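Local coordinates for putative uncharacterized protein (Wolbachia pipientis, PDB 3F4S) that probably catalyses disulfide bond formation in exported proteins, as a DsbA-type thiol-disulfide oxidoreductase with a thioredoxin fold, at residues F105-N108 against K109-N113; D141-N144 against Q145-D149; K68-T72 against G73-Y77; L84-R87 against G88-A92. The protein carries 1 engineered substitution. One frame throughout, in Å; residues are numbered along the deposited sequence.

Contact 1: F105-N108 against K109-N113; sequences FNFN and KAVFN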
loop_
_atom_site.group_PDB
_atom_site.type_symbol
_atom_site.label_atom_id
_atom_site.label_comp_id
_atom_site.label_asym_id
_atom_site.label_seq_id
_atom_site.Cartn_x
_atom_site.Cartn_y
_atom_site.Cartn_z
ATOM N N PHE A 105 -7.774 0.445 4.229
ATOM C CA PHE A 105 -6.652 1.270 4.654
ATOM C C PHE A 105 -6.441 1.182 6.166
ATOM O O PHE A 105 -5.306 1.051 6.633
ATOM C CB PHE A 105 -6.863 2.730 4.234
ATOM C CG PHE A 105 -5.839 3.674 4.810
ATOM C CD1 PHE A 105 -4.554 3.718 4.291
ATOM C CD2 PHE A 105 -6.156 4.506 5.878
ATOM C CE1 PHE A 105 -3.598 4.576 4.823
ATOM C CE2 PHE A 105 -5.207 5.374 6.413
ATOM C CZ PHE A 105 -3.924 5.408 5.884
ATOM N N ASN A 106 -7.538 1.230 6.924
ATOM C CA ASN A 106 -7.459 1.187 8.385
ATOM C C ASN A 106 -6.959 -0.156 8.904
ATOM O O ASN A 106 -6.284 -0.222 9.933
ATOM C CB ASN A 106 -8.799 1.556 9.030
ATOM C CG ASN A 106 -9.016 3.055 9.091
ATOM O OD1 ASN A 106 -8.066 3.829 9.008
ATOM N ND2 ASN A 106 -10.270 3.472 9.232
ATOM N N PHE A 107 -7.285 -1.230 8.192
ATOM C CA PHE A 107 -6.756 -2.526 8.571
ATOM C C PHE A 107 -5.233 -2.550 8.399
ATOM O O PHE A 107 -4.492 -2.920 9.322
ATOM C CB PHE A 107 -7.391 -3.674 7.774
ATOM C CG PHE A 107 -6.695 -4.988 7.997
ATOM C CD1 PHE A 107 -7.021 -5.780 9.095
ATOM C CD2 PHE A 107 -5.660 -5.394 7.161
ATOM C CE1 PHE A 107 -6.364 -6.979 9.325
ATOM C CE2 PHE A 107 -4.991 -6.588 7.386
ATOM C CZ PHE A 107 -5.341 -7.383 8.470
ATOM N N ASN A 108 -4.762 -2.177 7.214
ATOM C CA ASN A 108 -3.319 -2.151 6.979
ATOM C C ASN A 108 -2.604 -1.246 7.977
ATOM O O ASN A 108 -1.541 -1.602 8.495
ATOM C CB ASN A 108 -2.995 -1.776 5.530
ATOM C CG ASN A 108 -3.439 -2.844 4.554
ATOM O OD1 ASN A 108 -3.361 -4.033 4.852
ATOM N ND2 ASN A 108 -3.935 -2.427 3.396
ATOM N N LYS A 109 -3.206 -0.089 8.248
ATOM C CA LYS A 109 -2.688 0.858 9.236
ATOM C C LYS A 109 -2.533 0.206 10.617
ATOM O O LYS A 109 -1.514 0.386 11.299
ATOM C CB LYS A 109 -3.597 2.089 9.331
ATOM C CG LYS A 109 -3.118 3.114 10.349
ATOM C CD LYS A 109 -3.797 4.456 10.131
ATOM C CE LYS A 109 -5.288 4.349 10.368
ATOM N NZ LYS A 109 -5.613 4.399 11.817
ATOM N N ALA A 110 -3.547 -0.551 11.024
ATOM C CA ALA A 110 -3.516 -1.229 12.317
ATOM C C ALA A 110 -2.394 -2.266 12.361
ATOM O O ALA A 110 -1.699 -2.391 13.369
ATOM C CB ALA A 110 -4.852 -1.896 12.608
ATOM N N VAL A 111 -2.224 -3.022 11.281
ATOM C CA VAL A 111 -1.143 -4.010 11.252
ATOM C C VAL A 111 0.223 -3.314 11.374
ATOM O O VAL A 111 1.058 -3.698 12.206
ATOM C CB VAL A 111 -1.213 -4.932 10.000
ATOM C CG1 VAL A 111 -0.059 -5.943 10.011
ATOM C CG2 VAL A 111 -2.581 -5.660 9.944
ATOM N N PHE A 112 0.453 -2.292 10.553
ATOM C CA PHE A 112 1.688 -1.503 10.666
ATOM C C PHE A 112 1.893 -0.995 12.105
ATOM O O PHE A 112 2.984 -1.128 12.676
ATOM C CB PHE A 112 1.656 -0.288 9.741
ATOM C CG PHE A 112 1.988 -0.572 8.302
ATOM C CD1 PHE A 112 3.163 -1.223 7.941
ATOM C CD2 PHE A 112 1.150 -0.106 7.302
ATOM C CE1 PHE A 112 3.474 -1.434 6.590
ATOM C CE2 PHE A 112 1.447 -0.308 5.957
ATOM C CZ PHE A 112 2.607 -0.976 5.600
ATOM N N ASN A 113 0.837 -0.418 12.678
ATOM C CA ASN A 113 0.896 0.177 14.009
ATOM C C ASN A 113 1.246 -0.821 15.099
ATOM O O ASN A 113 1.796 -0.453 16.133
ATOM C CB ASN A 113 -0.444 0.831 14.363
ATOM C CG ASN A 113 -0.594 2.206 13.765
ATOM O OD1 ASN A 113 0.382 2.812 13.330
ATOM N ND2 ASN A 113 -1.822 2.709 13.743
HETATM O O HOH W 1 -6.247 1.493 12.084
#
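Lys109 folds back over the preceding turn of helix 101-113, toward Phe105 and Asn106. Lys109 CB sits 3.4 Å from Phe105 O, the acceptor of the Lys109 N helix bond. The chain leaves CB with CG anti to the backbone N (chi1 180°), and this sends it back along the helix. Lys109 CD then comes obliquely to the Phe105 ring, 4.1 Å from Phe105 CE2. Bends at chi3 and chi4 carry Lys109 CE alongside the Asn106 amide, where it lies 3.1 Å from Asn106 OD1. Lys109 NZ does not bond that oxygen directly; it gives a hydrogen to a water at 3.0 Å, and the same water donates to Asn106 O. Asn106 O therefore has two partners, the water and Ala110 N. Another side of the helix is apolar. Val111 CG2 stands over one face of the Phe107 ring, displaced toward its rim and 3.9 Å from the centroid, a CH-pi contact 25° off the ring normal. Beneath it, Val111 N bonds Phe107 O at 3.0 Å. One residue on, Phe112 N meets Asn108 O at 2.9 Å, and the Phe112 ring leans on the same carbonyl through CD2. The helix is wedged between several elements: Phe107 stacks with Tyr98 and, with Val111, packs on Ile132 of helix 127-135, Asn108 reaches Phe79 and His81 of strand 75-81, and Phe112 lies against Cys54 of the CxxC disulfide and stacks with His58 on helix 52-60.

Contact 2: D141-N144 against Q145-D149; sequences DAFN and QCIND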
loop_
_atom_site.group_PDB
_atom_site.type_symbol
_atom_site.label_atom_id
_atom_site.label_comp_id
_atom_site.label_asym_id
_atom_site.label_seq_id
_atom_site.Cartn_x
_atom_site.Cartn_y
_atom_site.Cartn_z
ATOM N N ASP A 141 -15.860 -16.732 11.614
ATOM C CA ASP A 141 -16.007 -17.476 10.360
ATOM C C ASP A 141 -15.461 -16.696 9.159
ATOM O O ASP A 141 -14.830 -17.270 8.269
ATOM C CB ASP A 141 -17.453 -17.944 10.117
ATOM C CG ASP A 141 -18.472 -16.807 10.158
ATOM O OD1 ASP A 141 -18.085 -15.635 10.356
ATOM O OD2 ASP A 141 -19.679 -17.096 9.992
ATOM N N ALA A 142 -15.706 -15.391 9.139
ATOM C CA ALA A 142 -15.189 -14.532 8.082
ATOM C C ALA A 142 -13.667 -14.453 8.162
ATOM O O ALA A 142 -12.978 -14.542 7.144
ATOM C CB ALA A 142 -15.798 -13.144 8.192
ATOM N N PHE A 143 -13.157 -14.278 9.380
ATOM C CA PHE A 143 -11.716 -14.283 9.641
ATOM C C PHE A 143 -11.068 -15.553 9.084
ATOM O O PHE A 143 -10.097 -15.494 8.323
ATOM C CB PHE A 143 -11.463 -14.176 11.152
ATOM C CG PHE A 143 -10.017 -14.296 11.552
ATOM C CD1 PHE A 143 -9.186 -13.184 11.552
ATOM C CD2 PHE A 143 -9.498 -15.515 11.965
ATOM C CE1 PHE A 143 -7.851 -13.293 11.927
ATOM C CE2 PHE A 143 -8.172 -15.631 12.341
ATOM C CZ PHE A 143 -7.347 -14.518 12.325
ATOM N N ASN A 144 -11.616 -16.704 9.466
ATOM C CA ASN A 144 -11.045 -17.982 9.066
ATOM C C ASN A 144 -11.049 -18.156 7.557
ATOM O O ASN A 144 -10.086 -18.644 6.973
ATOM C CB ASN A 144 -11.800 -19.141 9.717
ATOM C CG ASN A 144 -11.497 -19.277 11.191
ATOM O OD1 ASN A 144 -10.441 -18.852 11.660
ATOM N ND2 ASN A 144 -12.420 -19.882 11.933
ATOM N N GLN A 145 -12.145 -17.755 6.930
ATOM C CA GLN A 145 -12.254 -17.853 5.490
ATOM C C GLN A 145 -11.209 -16.973 4.813
ATOM O O GLN A 145 -10.530 -17.398 3.879
ATOM C CB GLN A 145 -13.663 -17.484 5.033
ATOM C CG GLN A 145 -13.894 -17.741 3.559
ATOM C CD GLN A 145 -15.313 -18.178 3.261
ATOM O OE1 GLN A 145 -16.210 -18.022 4.089
ATOM N NE2 GLN A 145 -15.522 -18.734 2.074
ATOM N N CYS A 146 -11.054 -15.749 5.297
ATOM C CA CYS A 146 -10.091 -14.850 4.674
ATOM C C CYS A 146 -8.648 -15.326 4.822
ATOM O O CYS A 146 -7.873 -15.255 3.871
ATOM C CB CYS A 146 -10.247 -13.425 5.204
ATOM S SG CYS A 146 -11.658 -12.557 4.481
ATOM N N ILE A 147 -8.270 -15.788 6.009
ATOM C CA ILE A 147 -6.890 -16.171 6.275
ATOM C C ILE A 147 -6.497 -17.480 5.582
ATOM O O ILE A 147 -5.318 -17.832 5.506
ATOM C CB ILE A 147 -6.645 -16.253 7.794
ATOM C CG1 ILE A 147 -5.262 -15.698 8.133
ATOM C CG2 ILE A 147 -6.857 -17.670 8.308
ATOM C CD1 ILE A 147 -5.245 -14.856 9.364
ATOM N N ASN A 148 -7.495 -18.200 5.082
ATOM C CA ASN A 148 -7.238 -19.456 4.388
ATOM C C ASN A 148 -7.603 -19.440 2.903
ATOM O O ASN A 148 -7.604 -20.482 2.245
ATOM C CB ASN A 148 -7.950 -20.604 5.102
ATOM C CG ASN A 148 -7.359 -20.885 6.463
ATOM O OD1 ASN A 148 -6.189 -21.253 6.576
ATOM N ND2 ASN A 148 -8.160 -20.710 7.508
ATOM N N ASP A 149 -7.909 -18.260 2.375
ATOM C CA ASP A 149 -8.407 -18.149 1.012
ATOM C C ASP A 149 -7.273 -18.301 -0.005
ATOM O O ASP A 149 -6.495 -17.369 -0.238
ATOM C CB ASP A 149 -9.148 -16.820 0.822
ATOM C CG ASP A 149 -9.929 -16.764 -0.482
ATOM O OD1 ASP A 149 -9.482 -17.371 -1.481
ATOM O OD2 ASP A 149 -10.993 -16.112 -0.506
#
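Phe143 and Ile147 form an i, i+4 pair on the inner side of helix 140-147, a short helix that belongs to the helical part of this DsbA-like protein and carries Cys146 of a disulfide to Cys97. The two side chains run side by side in the same direction; in one of its two conformers, Ile147 places CD1 3.6 Å from Phe143 CZ, oblique to the ring. With CG anti to its backbone N (chi1 175°), Phe143 extends into the interior, where it meets Leu129 and Ala133 of helix 127-135 and Leu94 of helix 86-94. The backbone beneath is regular: Ile147 N bonds Phe143 O at 3.0 Å, and Cys146 N bonds Ala142 O at 2.9 Å. Cys146 SG, the atom bonded to Cys97, lies 3.6 Å from Ala142 O. The outer side is polar and looser. Gln145 is exposed, its chain bent at chi2, and its CB comes near Asp141 O, while Asp141 OD1 makes a weak bond to Ala142 N next to it. Near the end of the helix, Asn148 N reaches Asn144 O only weakly, at 3.2 Å, and the side chain takes over part of the task: Asn148 ND2 donates to the same Asn144 O at 2.9 Å, with that oxygen 28° out of the Asn148 amide plane.

Contact 3: K68-T72 against G73-Y77; sequences KYIDT and GKMLY
The backbone leaves helix 62-70 through a Schellman motif: Tyr69 O receives two weak bonds, from Lys74 N and Met75 N, while Gly73, at positive phi (83°), gives its N to Ile70 O at 3.2 Å and closes a type I turn. A water hydrogen-bonds both Ile70 O and Met75 O. Among the side chains, the apolar ones fill the inner angle between helix and strand. Ile70 CD1 presses on Tyr77 CB at 3.6 Å, and Ile70 CG1 meets the terminal CE of Met75 at 4.0 Å, the methyl being turned back by a bend at chi3 (81°). Met75 CB also rests against Tyr69 CB. Polar groups line the outer side. Thr72 OG1, placed between its own N and carbonyl carbon (chi1 51°), donates to Lys68 O at 2.6 Å. Lys74 stretches out in full, its CD 4.0 Å from Tyr69 CD1; its NZ hydrogen-bonds a second water that donates to Lys68 O, and the same ammonium makes a cation-pi contact with Tyr210. The hydroxyls of Tyr69 and Tyr77 find partners in Asp207 and Glu45. This is the helix-to-strand turn of a beta-alpha-beta crossover: strand 75-81 goes on to pair in parallel with strand 41-47, as at the start of the thioredoxin fold.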
loop_
_atom_site.group_PDB
_atom_site.type_symbol
_atom_site.label_atom_id
_atom_site.label_comp_id
_atom_site.label_asym_id
_atom_site.label_seq_id
_atom_site.Cartn_x
_atom_site.Cartn_y
_atom_site.Cartn_z
ATOM N N LYS A 68 -2.581 15.983 3.952
ATOM C CA LYS A 68 -2.186 17.046 3.035
ATOM C C LYS A 68 -2.608 16.805 1.581
ATOM O O LYS A 68 -2.975 17.747 0.872
ATOM C CB LYS A 68 -0.669 17.246 3.117
ATOM C CG LYS A 68 -0.150 18.542 2.525
ATOM C CD LYS A 68 1.349 18.666 2.773
ATOM C CE LYS A 68 1.930 19.930 2.165
ATOM N NZ LYS A 68 1.515 21.151 2.906
ATOM N N TYR A 69 -2.569 15.551 1.137
ATOM C CA TYR A 69 -2.687 15.261 -0.292
ATOM C C TYR A 69 -3.837 14.341 -0.703
ATOM O O TYR A 69 -4.352 14.457 -1.811
ATOM C CB TYR A 69 -1.372 14.682 -0.829
ATOM C CG TYR A 69 -0.211 15.633 -0.712
ATOM C CD1 TYR A 69 -0.153 16.788 -1.481
ATOM C CD2 TYR A 69 0.829 15.378 0.171
ATOM C CE1 TYR A 69 0.914 17.659 -1.378
ATOM C CE2 TYR A 69 1.892 16.242 0.285
ATOM C CZ TYR A 69 1.930 17.379 -0.488
ATOM O OH TYR A 69 2.996 18.234 -0.367
ATOM N N ILE A 70 -4.222 13.419 0.168
ATOM C CA ILE A 70 -5.243 12.438 -0.190
ATOM C C ILE A 70 -6.644 12.915 0.199
ATOM O O ILE A 70 -7.582 12.883 -0.608
ATOM C CB ILE A 70 -4.938 11.059 0.447
ATOM C CG1 ILE A 70 -3.532 10.590 0.049
ATOM C CG2 ILE A 70 -5.996 10.042 0.042
ATOM C CD1 ILE A 70 -3.061 9.322 0.755
ATOM N N ASP A 71 -6.773 13.366 1.439
ATOM C CA ASP A 71 -8.026 13.905 1.939
ATOM C C ASP A 71 -8.424 15.165 1.163
ATOM O O ASP A 71 -9.602 15.511 1.074
ATOM C CB ASP A 71 -7.890 14.242 3.425
ATOM C CG ASP A 71 -7.677 13.016 4.286
ATOM O OD1 ASP A 71 -7.829 11.886 3.772
ATOM O OD2 ASP A 71 -7.359 13.185 5.481
ATOM N N THR A 72 -7.430 15.843 0.599
ATOM C CA THR A 72 -7.646 17.110 -0.088
ATOM C C THR A 72 -7.941 16.941 -1.578
ATOM O O THR A 72 -8.211 17.920 -2.276
ATOM C CB THR A 72 -6.416 18.009 0.049
ATOM O OG1 THR A 72 -5.256 17.261 -0.334
ATOM C CG2 THR A 72 -6.257 18.489 1.489
ATOM N N GLY A 73 -7.868 15.704 -2.067
ATOM C CA GLY A 73 -8.161 15.411 -3.461
ATOM C C GLY A 73 -7.003 15.651 -4.421
ATOM O O GLY A 73 -7.178 15.612 -5.638
ATOM N N LYS A 74 -5.810 15.891 -3.888
ATOM C CA LYS A 74 -4.666 16.173 -4.747
ATOM C C LYS A 74 -4.050 14.903 -5.311
ATOM O O LYS A 74 -3.459 14.919 -6.386
ATOM C CB LYS A 74 -3.598 16.984 -4.002
ATOM C CG LYS A 74 -3.989 18.440 -3.762
ATOM C CD LYS A 74 -2.881 19.189 -3.040
ATOM C CE LYS A 74 -3.235 20.653 -2.858
ATOM N NZ LYS A 74 -2.083 21.432 -2.322
ATOM N N MET A 75 -4.190 13.803 -4.581
ATOM C CA MET A 75 -3.451 12.588 -4.902
ATOM C C MET A 75 -4.262 11.329 -4.633
ATOM O O MET A 75 -4.898 11.199 -3.584
ATOM C CB MET A 75 -2.149 12.546 -4.093
ATOM C CG MET A 75 -1.228 11.372 -4.418
ATOM S SD MET A 75 0.360 11.506 -3.570
ATOM C CE MET A 75 -0.075 10.883 -1.944
ATOM N N LEU A 76 -4.230 10.411 -5.598
ATOM C CA LEU A 76 -4.810 9.080 -5.458
ATOM C C LEU A 76 -3.747 8.126 -4.919
ATOM O O LEU A 76 -2.635 8.076 -5.444
ATOM C CB LEU A 76 -5.309 8.583 -6.815
ATOM C CG LEU A 76 -5.784 7.129 -6.910
ATOM C CD1 LEU A 76 -6.954 6.890 -5.975
ATOM C CD2 LEU A 76 -6.157 6.762 -8.351
ATOM N N TYR A 77 -4.088 7.369 -3.881
ATOM C CA TYR A 77 -3.134 6.462 -3.239
ATOM C C TYR A 77 -3.522 5.005 -3.451
ATOM O O TYR A 77 -4.644 4.594 -3.134
ATOM C CB TYR A 77 -3.046 6.780 -1.745
ATOM C CG TYR A 77 -2.242 5.814 -0.911
ATOM C CD1 TYR A 77 -0.854 5.798 -0.972
ATOM C CD2 TYR A 77 -2.871 4.940 -0.024
ATOM C CE1 TYR A 77 -0.111 4.924 -0.187
ATOM C CE2 TYR A 77 -2.141 4.059 0.757
ATOM C CZ TYR A 77 -0.761 4.055 0.677
ATOM O OH TYR A 77 -0.031 3.191 1.467
HETATM O O HOH W 2 -2.681 20.456 0.415
HETATM O O HOH W 3 -7.524 12.221 -3.356
#

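Contact 4: L84-R87 against G88-A92; sequences LDYR and GLKAA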
loop_
_atom_site.group_PDB
_atom_site.type_symbol
_atom_site.label_atom_id
_atom_site.label_comp_id
_atom_site.label_asym_id
_atom_site.label_seq_id
_atom_site.Cartn_x
_atom_site.Cartn_y
_atom_site.Cartn_z
ATOM N N LEU A 84 6.675 -10.765 2.751
ATOM C CA LEU A 84 7.994 -11.389 2.775
ATOM C C LEU A 84 8.088 -12.547 3.757
ATOM O O LEU A 84 9.140 -13.185 3.876
ATOM C CB LEU A 84 9.063 -10.346 3.111
ATOM C CG LEU A 84 9.222 -9.251 2.058
ATOM C CD1 LEU A 84 10.178 -8.196 2.556
ATOM C CD2 LEU A 84 9.706 -9.837 0.733
ATOM N N ASP A 85 6.997 -12.814 4.463
ATOM C CA ASP A 85 7.012 -13.858 5.479
ATOM C C ASP A 85 5.599 -14.363 5.740
ATOM O O ASP A 85 4.626 -13.869 5.146
ATOM C CB ASP A 85 7.644 -13.323 6.764
ATOM C CG ASP A 85 7.006 -12.029 7.214
ATOM O OD1 ASP A 85 5.778 -11.971 7.252
ATOM O OD2 ASP A 85 7.719 -11.062 7.522
ATOM N N TYR A 86 5.483 -15.340 6.634
ATOM C CA TYR A 86 4.199 -15.980 6.893
ATOM C C TYR A 86 3.170 -14.993 7.456
ATOM O O TYR A 86 2.046 -14.892 6.935
ATOM C CB TYR A 86 4.383 -17.180 7.821
ATOM C CG TYR A 86 3.106 -17.894 8.172
ATOM C CD1 TYR A 86 2.607 -18.925 7.367
ATOM C CD2 TYR A 86 2.398 -17.553 9.315
ATOM C CE1 TYR A 86 1.429 -19.601 7.706
ATOM C CE2 TYR A 86 1.220 -18.212 9.663
ATOM C CZ TYR A 86 0.739 -19.228 8.858
ATOM O OH TYR A 86 -0.422 -19.869 9.224
ATOM N N ARG A 87 3.557 -14.274 8.509
ATOM C CA ARG A 87 2.685 -13.294 9.163
ATOM C C ARG A 87 2.182 -12.265 8.170
ATOM O O ARG A 87 0.988 -11.931 8.142
ATOM C CB ARG A 87 3.441 -12.538 10.266
ATOM C CG ARG A 87 4.333 -13.388 11.121
ATOM C CD ARG A 87 5.007 -12.593 12.231
ATOM N NE ARG A 87 5.862 -11.496 11.774
ATOM C CZ ARG A 87 7.002 -11.647 11.107
ATOM N NH1 ARG A 87 7.428 -12.856 10.764
ATOM N NH2 ARG A 87 7.711 -10.582 10.761
ATOM N N GLY A 88 3.111 -11.747 7.371
ATOM C CA GLY A 88 2.813 -10.677 6.441
ATOM C C GLY A 88 1.904 -11.124 5.322
ATOM O O GLY A 88 1.035 -10.374 4.876
ATOM N N LEU A 89 2.112 -12.349 4.852
ATOM C CA LEU A 89 1.274 -12.876 3.792
ATOM C C LEU A 89 -0.134 -13.145 4.329
ATOM O O LEU A 89 -1.128 -12.818 3.679
ATOM C CB LEU A 89 1.895 -14.133 3.180
ATOM C CG LEU A 89 1.096 -14.821 2.073
ATOM C CD1 LEU A 89 0.633 -13.837 1.008
ATOM C CD2 LEU A 89 1.941 -15.917 1.464
ATOM N N LYS A 90 -0.219 -13.728 5.519
ATOM C CA LYS A 90 -1.522 -13.954 6.147
ATOM C C LYS A 90 -2.235 -12.625 6.426
ATOM O O LYS A 90 -3.452 -12.515 6.247
ATOM C CB LYS A 90 -1.375 -14.781 7.433
ATOM C CG LYS A 90 -1.032 -16.246 7.184
ATOM C CD LYS A 90 -2.246 -17.018 6.702
ATOM C CE LYS A 90 -1.852 -18.382 6.161
ATOM N NZ LYS A 90 -3.029 -19.280 5.935
ATOM N N ALA A 91 -1.475 -11.618 6.857
ATOM C CA ALA A 91 -2.051 -10.295 7.102
ATOM C C ALA A 91 -2.593 -9.716 5.788
ATOM O O ALA A 91 -3.709 -9.176 5.749
ATOM C CB ALA A 91 -1.015 -9.358 7.714
ATOM N N ALA A 92 -1.814 -9.841 4.715
ATOM C CA ALA A 92 -2.250 -9.346 3.413
ATOM C C ALA A 92 -3.534 -10.050 2.966
ATOM O O ALA A 92 -4.441 -9.421 2.420
ATOM C CB ALA A 92 -1.145 -9.527 2.371
#
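Asp85 OD1 accepts the Gly88 N-H at 2.7 Å, nearly along its C-O axis, an N-cap bond at the start of helix 86-94. In the same turn Asp85 O takes Leu89 N at 3.0 Å. Asp85 CG lies between the backbone N and the carbonyl carbon (chi1 52°), which turns the carboxylate back over the first turn. Lys90 N to Tyr86 O and Ala91 N to Arg87 O continue the helical ladder. The charged pair is less certain: in one modelled conformer of Arg87, NH2 stands 3.3 Å from Asp85 OD2, which lies well out of the guanidinium plane, so the attraction would be electrostatic rather than a directed bond. A cation-pi contact of Arg87 with Trp118 is equally tentative. Apolar contact is made by Lys90, whose CG sits over one face of the Tyr86 ring, 4.0 Å from the centroid and 17° off its normal, while Lys90 CE passes 3.8 Å from Tyr86 CZ on the way to NZ, which bonds Ile147 O. With OD1 held by Gly88 N and OD2 by Thr50 OG1, the rotation of the Asp85 carboxylate is fixed as it caps the helix and ties its start to the loop at Thr50.

Overall arrangement
Along the chain the order is contact 3, contact 4, contact 1, contact 2. Contact 3 belongs to the thioredoxin core, where helix 62-70 turns into strand 75-81 of the mixed sheet; the other three lie on helices 86-94, 101-113 and 140-147. Contact 4 is central to this helical group: its centre is about 13 Å from that of contact 1, which Ala91 touches at Phe107 and Val111, and 14 Å from that of contact 2, where Lys90 NZ probably hydrogen-bonds Ile147 O. Contact 1 meets contact 3 by Phe105 against Tyr77 and reaches Cys54 of the CxxC disulfide through Phe112, so it links the helical region to both core and probable redox site. Contacts 2 and 3 are furthest apart, about 32 Å between centres.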